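Uncharacterized protein (Acinetobacter baumannii, PDB 5D66) is of unknown function but folds as an ankyrin repeat domain, a scaffold that in many relatives mediates binding to other proteins. Local coordinates at residues A[176-179]-A[180-184]; A[92-95]-A[96-99]. One frame throughout, in Å; residues are numbered along the deposited sequence.

Contact 1 (A[176-179]-A[180-184]); sequences PLQH and ARTRG
Leu177, Gln178 and His179 each reach one turn ahead to Arg181, Thr182 and Arg183 in helix 176-183, the first helix of the last helical pair in this ankyrin repeat array; its TPLQHA sequence is a variant of the TPLHxA signature. His179 and Arg183 run side by side and point the same way, with ring and guanidinium planes 59° apart. Arg183 NH1 lies in the plane of the ring at its edge, and its bond to His179 ND1 is weak and bent. The same NH1 donates along a straighter line to His179 O at 2.9 Å; that oxygen lies near the guanidinium plane, while NH1 meets the carbonyl from the side, somewhat out of its plane. With ND1 as acceptor, the NE2 side of the ring bonds Asp170, while Leu140 and Ile143 of helix 138-144 touch its side chain.

Gln178 meets Thr182 at about a right angle. In the conformers described here, each residue having a second one, CG of Gln178 stands anti to the backbone N (chi1 -170°) and the chain bends at chi2, bringing NE2 to Thr182 OG1 at 3.0 Å, with OG1 in the Gln178 amide plane. In this conformer OE1 accepts from a water that in turn accepts from Arg181 NH1.

Arg181 extends across Leu177, whose CD2 sits over one guanidinium face, 3.5 Å from NH1; the NE side forms a salt bridge with Glu189 of helix 186-194. Gly184, the first residue to leave helical backbone angles, has positive phi and belongs to a Schellman motif, its N bonding Arg181 O at 3.1 Å.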
ATOM      1  N   PRO A 176       0.846 -19.906   9.377  1.00  6.64           N
ATOM      2  CA  PRO A 176       2.162 -19.381   8.982  1.00  6.45           C
ATOM      3  C   PRO A 176       3.308 -20.367   9.255  1.00  5.85           C
ATOM      4  O   PRO A 176       4.172 -20.517   8.396  1.00  6.71           O
ATOM      5  CB  PRO A 176       2.224 -18.113   9.851  1.00  7.15           C
ATOM      6  CG  PRO A 176       0.800 -17.663   9.936  1.00  7.61           C
ATOM      7  CD  PRO A 176       0.047 -18.921  10.126  1.00  7.31           C
ATOM      8  N   LEU A 177       3.310 -21.009  10.427  1.00  6.15           N
ATOM      9  CA  LEU A 177       4.367 -21.956  10.761  1.00  7.06           C
ATOM     10  C   LEU A 177       4.419 -23.100   9.765  1.00  7.01           C
ATOM     11  O   LEU A 177       5.507 -23.477   9.298  1.00  7.14           O
ATOM     12  CB  LEU A 177       4.146 -22.453  12.164  1.00  7.73           C
ATOM     13  CG  LEU A 177       5.198 -23.446  12.686  1.00  8.26           C
ATOM     14  CD1 LEU A 177       6.559 -22.837  12.686  1.00  9.93           C
ATOM     15  CD2 LEU A 177       4.802 -23.928  14.066  1.00  9.11           C
ATOM     16  N   GLN A 178       3.278 -23.688   9.450  0.80  6.69           N
ATOM     17  CA  GLN A 178       3.267 -24.770   8.484  0.80  6.94           C
ATOM     18  C   GLN A 178       3.726 -24.320   7.107  0.80  6.68           C
ATOM     19  O   GLN A 178       4.483 -25.014   6.444  0.80  7.41           O
ATOM     20  CB  GLN A 178       1.908 -25.450   8.455  0.80  7.98           C
ATOM     21  CG  GLN A 178       1.930 -26.740   7.622  0.80 10.67           C
ATOM     22  CD  GLN A 178       2.996 -27.775   8.114  0.80 14.50           C
ATOM     23  OE1 GLN A 178       2.965 -28.210   9.271  0.80 19.58           O
ATOM     24  NE2 GLN A 178       4.001 -28.063   7.264  0.80 17.25           N
ATOM     25  N   HIS A 179       3.269 -23.147   6.680  1.00  6.65           N
ATOM     26  CA  HIS A 179       3.731 -22.595   5.427  1.00  6.57           C
ATOM     27  C   HIS A 179       5.237 -22.445   5.370  1.00  6.42           C
ATOM     28  O   HIS A 179       5.875 -22.739   4.341  1.00  7.37           O
ATOM     29  CB  HIS A 179       3.031 -21.286   5.090  1.00  6.40           C
ATOM     30  CG  HIS A 179       1.663 -21.453   4.514  1.00  6.95           C
ATOM     31  ND1 HIS A 179       1.450 -22.110   3.325  1.00  8.88           N
ATOM     32  CD2 HIS A 179       0.467 -21.016   4.923  1.00  7.97           C
ATOM     33  CE1 HIS A 179       0.184 -22.050   2.996  1.00  9.41           C
ATOM     34  NE2 HIS A 179      -0.437 -21.423   3.967  1.00  8.22           N
ATOM     35  N   ALA A 180       5.828 -21.948   6.439  1.00  6.40           N
ATOM     36  CA  ALA A 180       7.281 -21.792   6.501  1.00  6.61           C
ATOM     37  C   ALA A 180       7.980 -23.154   6.464  1.00  6.97           C
ATOM     38  O   ALA A 180       9.002 -23.343   5.770  1.00  7.50           O
ATOM     39  CB  ALA A 180       7.648 -21.029   7.734  1.00  7.29           C
ATOM     40  N   ARG A 181       7.459 -24.102   7.226  1.00  7.14           N
ATOM     41  CA  ARG A 181       8.071 -25.436   7.312  1.00  8.14           C
ATOM     42  C   ARG A 181       8.016 -26.134   5.957  1.00  7.38           C
ATOM     43  O   ARG A 181       8.972 -26.778   5.537  1.00  7.95           O
ATOM     44  CB  ARG A 181       7.370 -26.225   8.400  1.00  8.79           C
ATOM     45  CG  ARG A 181       7.824 -25.910   9.789  1.00 10.69           C
ATOM     46  CD  ARG A 181       7.036 -26.545  10.858  1.00 13.77           C
ATOM     47  NE  ARG A 181       7.658 -26.318  12.157  1.00 14.88           N
ATOM     48  CZ  ARG A 181       7.080 -26.639  13.313  1.00 15.51           C
ATOM     49  NH1 ARG A 181       5.841 -27.152  13.349  1.00 17.98           N
ATOM     50  NH2 ARG A 181       7.735 -26.459  14.440  1.00 18.80           N
ATOM     51  N   THR A 182       6.866 -26.076   5.279  1.00  7.47           N
ATOM     52  CA  THR A 182       6.680 -26.739   4.003  0.50  7.05           C
ATOM     53  C   THR A 182       7.713 -26.250   2.974  1.00  6.99           C
ATOM     54  O   THR A 182       8.100 -26.997   2.089  1.00  8.12           O
ATOM     55  CB  THR A 182       5.224 -26.551   3.535  0.50  7.80           C
ATOM     56  OG1 THR A 182       4.368 -27.385   4.328  0.50  8.66           O
ATOM     57  CG2 THR A 182       5.072 -26.921   2.101  0.50  8.12           C
ATOM     58  N   ARG A 183       8.103 -24.981   3.100  1.00  6.89           N
ATOM     59  CA  ARG A 183       9.021 -24.331   2.203  1.00  7.12           C
ATOM     60  C   ARG A 183      10.463 -24.386   2.677  1.00  7.36           C
ATOM     61  O   ARG A 183      11.366 -23.965   1.923  1.00  7.68           O
ATOM     62  CB  ARG A 183       8.587 -22.899   2.010  1.00  6.55           C
ATOM     63  CG  ARG A 183       7.315 -22.814   1.190  1.00  7.80           C
ATOM     64  CD  ARG A 183       6.669 -21.468   1.227  1.00  7.16           C
ATOM     65  NE  ARG A 183       5.434 -21.426   0.440  1.00  7.28           N
ATOM     66  CZ  ARG A 183       4.282 -21.966   0.810  1.00  7.68           C
ATOM     67  NH1 ARG A 183       4.135 -22.532   2.005  1.00  9.15           N
ATOM     68  NH2 ARG A 183       3.219 -21.883  -0.027  1.00  8.11           N
ATOM     69  N   GLY A 184      10.733 -24.927   3.858  1.00  7.64           N
ATOM     70  CA  GLY A 184      12.093 -24.972   4.346  1.00  7.95           C
ATOM     71  C   GLY A 184      12.693 -23.633   4.710  1.00  7.90           C
ATOM     72  O   GLY A 184      13.902 -23.454   4.666  1.00  8.44           O
TER
HETATM   73  O   HOH W   1       3.364 -26.927  11.525  1.00 21.93           O

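Contact 2 (A[92-95]-A[96-99]); sequences GADL and KSTN
Asp94 to Ser97 form a type I beta turn, with Leu95 and Lys96 at its two corners, in the long loop between helix 82-90 and helix 106-111. In an ankyrin repeat such a loop leads from the second helix of one pair to the first helix of the next and carries the projecting hairpin-like finger. The turn is closed by Ser97 N, which donates to Asp94 O at 3.0 Å. A water donates to both Leu95 O and Ser97 O, bridging two carbonyl oxygens, both acceptors.

The side chains reinforce the turn from both ends. Ser97 OG, with chi1 at 67°, lies between its own backbone N and carbonyl carbon; this turns the hydroxyl back to Asp94 O, to which it donates at 2.7 Å. That carbonyl oxygen is therefore gripped twice by one residue: the hydroxyl approaches in the carbonyl plane, whereas the amide comes from well above it. Asp94 answers from the other end with an Asx turn. Its CG is anti to the backbone N (chi1 178°), and OD1 of Asp94 receives the amide N of Lys96 at 3.0 Å, met from above the carboxylate plane and with an N-H...O angle of 140°. OD1 also lies 3.5 Å from Lys96 CB, but the ammonium end leads away, with NZ 6.2 Å from OD1, so any attraction between these charges would act at a distance.

Asn63, in the loop between helix 49-57 and helix 72-79, bonds both Gly92 O and Asp94 N. Leu95 and Ser97 rest against Tyr73 of helix 72-79, Ser97 also touches Leu74, and Leu95 reaches Leu89 of helix 82-90.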
ATOM      1  N   GLY A  92      -4.606  12.350   5.423  1.00  6.05           N
ATOM      2  CA  GLY A  92      -5.908  11.734   5.539  1.00  6.54           C
ATOM      3  C   GLY A  92      -6.045  10.315   5.025  1.00  5.21           C
ATOM      4  O   GLY A  92      -7.188   9.817   4.941  1.00  6.15           O
ATOM      5  N   ALA A  93      -4.958   9.604   4.789  1.00  5.58           N
ATOM      6  CA  ALA A  93      -5.088   8.225   4.346  1.00  5.50           C
ATOM      7  C   ALA A  93      -6.007   7.437   5.288  1.00  5.51           C
ATOM      8  O   ALA A  93      -5.844   7.465   6.501  1.00  6.36           O
ATOM      9  CB  ALA A  93      -3.707   7.579   4.353  1.00  6.49           C
ATOM     10  N   ASP A  94      -6.964   6.720   4.692  1.00  5.71           N
ATOM     11  CA  ASP A  94      -7.866   5.875   5.466  1.00  5.98           C
ATOM     12  C   ASP A  94      -7.221   4.519   5.636  1.00  5.45           C
ATOM     13  O   ASP A  94      -7.162   3.746   4.682  1.00  5.38           O
ATOM     14  CB  ASP A  94      -9.190   5.753   4.723  1.00  7.01           C
ATOM     15  CG  ASP A  94     -10.172   4.856   5.417  1.00  8.59           C
ATOM     16  OD1 ASP A  94      -9.820   4.286   6.475  1.00  9.07           O
ATOM     17  OD2 ASP A  94     -11.320   4.724   4.910  1.00 12.73           O
ATOM     18  N   LEU A  95      -6.627   4.255   6.798  1.00  5.54           N
ATOM     19  CA  LEU A  95      -5.863   3.065   6.974  1.00  5.50           C
ATOM     20  C   LEU A  95      -6.706   1.812   6.962  1.00  5.74           C
ATOM     21  O   LEU A  95      -6.218   0.664   6.863  1.00  6.46           O
ATOM     22  CB  LEU A  95      -5.005   3.122   8.250  1.00  5.99           C
ATOM     23  CG  LEU A  95      -4.104   4.357   8.397  1.00  6.07           C
ATOM     24  CD1 LEU A  95      -3.284   4.170   9.644  1.00  6.92           C
ATOM     25  CD2 LEU A  95      -3.290   4.605   7.161  1.00  7.20           C
ATOM     26  N   LYS A  96      -8.036   1.950   7.098  1.00  6.11           N
ATOM     27  CA  LYS A  96      -8.989   0.868   7.006  1.00  7.54           C
ATOM     28  C   LYS A  96      -9.408   0.594   5.570  1.00  7.12           C
ATOM     29  O   LYS A  96     -10.130  -0.390   5.307  1.00  8.76           O
ATOM     30  CB  LYS A  96     -10.238   1.122   7.867  1.00  8.45           C
ATOM     31  CG  LYS A  96      -9.909   1.159   9.354  1.00 10.95           C
ATOM     32  CD  LYS A  96     -11.200   1.476  10.178  1.00 16.69           C
ATOM     33  CE  LYS A  96     -11.080   2.672  11.097  1.00 22.13           C
ATOM     34  NZ  LYS A  96     -12.297   2.814  11.947  1.00 32.94           N
ATOM     35  N   SER A  97      -9.064   1.452   4.623  1.00  6.43           N
ATOM     36  CA  SER A  97      -9.483   1.264   3.262  1.00  7.07           C
ATOM     37  C   SER A  97      -8.769   0.089   2.644  1.00  6.01           C
ATOM     38  O   SER A  97      -7.652  -0.297   3.024  1.00  6.90           O
ATOM     39  CB  SER A  97      -9.256   2.546   2.422  1.00  7.12           C
ATOM     40  OG  SER A  97      -7.895   2.869   2.243  1.00  6.82           O
ATOM     41  N   THR A  98      -9.419  -0.466   1.641  1.00  6.55           N
ATOM     42  CA  THR A  98      -8.973  -1.682   1.036  1.00  6.75           C
ATOM     43  C   THR A  98      -8.985  -1.574  -0.508  1.00  5.65           C
ATOM     44  O   THR A  98      -9.834  -0.880  -1.124  1.00  6.86           O
ATOM     45  CB  THR A  98      -9.794  -2.911   1.488  1.00  8.88           C
ATOM     46  OG1 THR A  98     -11.173  -2.673   1.220  1.00 11.25           O
ATOM     47  CG2 THR A  98      -9.621  -3.240   3.008  1.00  9.15           C
ATOM     48  N   ASN A  99      -8.068  -2.312  -1.111  1.00  6.37           N
ATOM     49  CA  ASN A  99      -7.930  -2.396  -2.539  1.00  6.39           C
ATOM     50  C   ASN A  99      -8.897  -3.470  -3.091  1.00  6.55           C
ATOM     51  O   ASN A  99      -9.722  -4.003  -2.342  1.00  8.04           O
ATOM     52  CB  ASN A  99      -6.472  -2.711  -2.886  1.00  6.44           C
ATOM     53  CG  ASN A  99      -5.988  -3.986  -2.261  1.00  6.71           C
ATOM     54  OD1 ASN A  99      -6.747  -4.940  -2.143  1.00  7.43           O
ATOM     55  ND2 ASN A  99      -4.744  -4.005  -1.804  1.00  7.97           N
TER
HETATM   56  O   HOH W   2      -5.244   0.266   4.283  1.00  6.48           O

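From the N terminus the chain first reaches contact 2 (92-95 with 96-99), in the loop that leaves helix 82-90 and leads to helix 106-111, near the middle of the array. It then passes through the pairs 106-111 with 115-124 and 138-144 with 150-162 before entering contact 1 (176-179 with 180-184) in the first helix of the final pair. Both are local: contact 2 closes a four-residue turn, contact 1 runs along a single helix and closes no loop. They follow in series without nesting or crossing. The centres of contact 1 and contact 2 lie about 30 Å apart. Contact 2 lies against helices 72-79 and 82-90; contact 1 packs on helices 138-144 and 186-194.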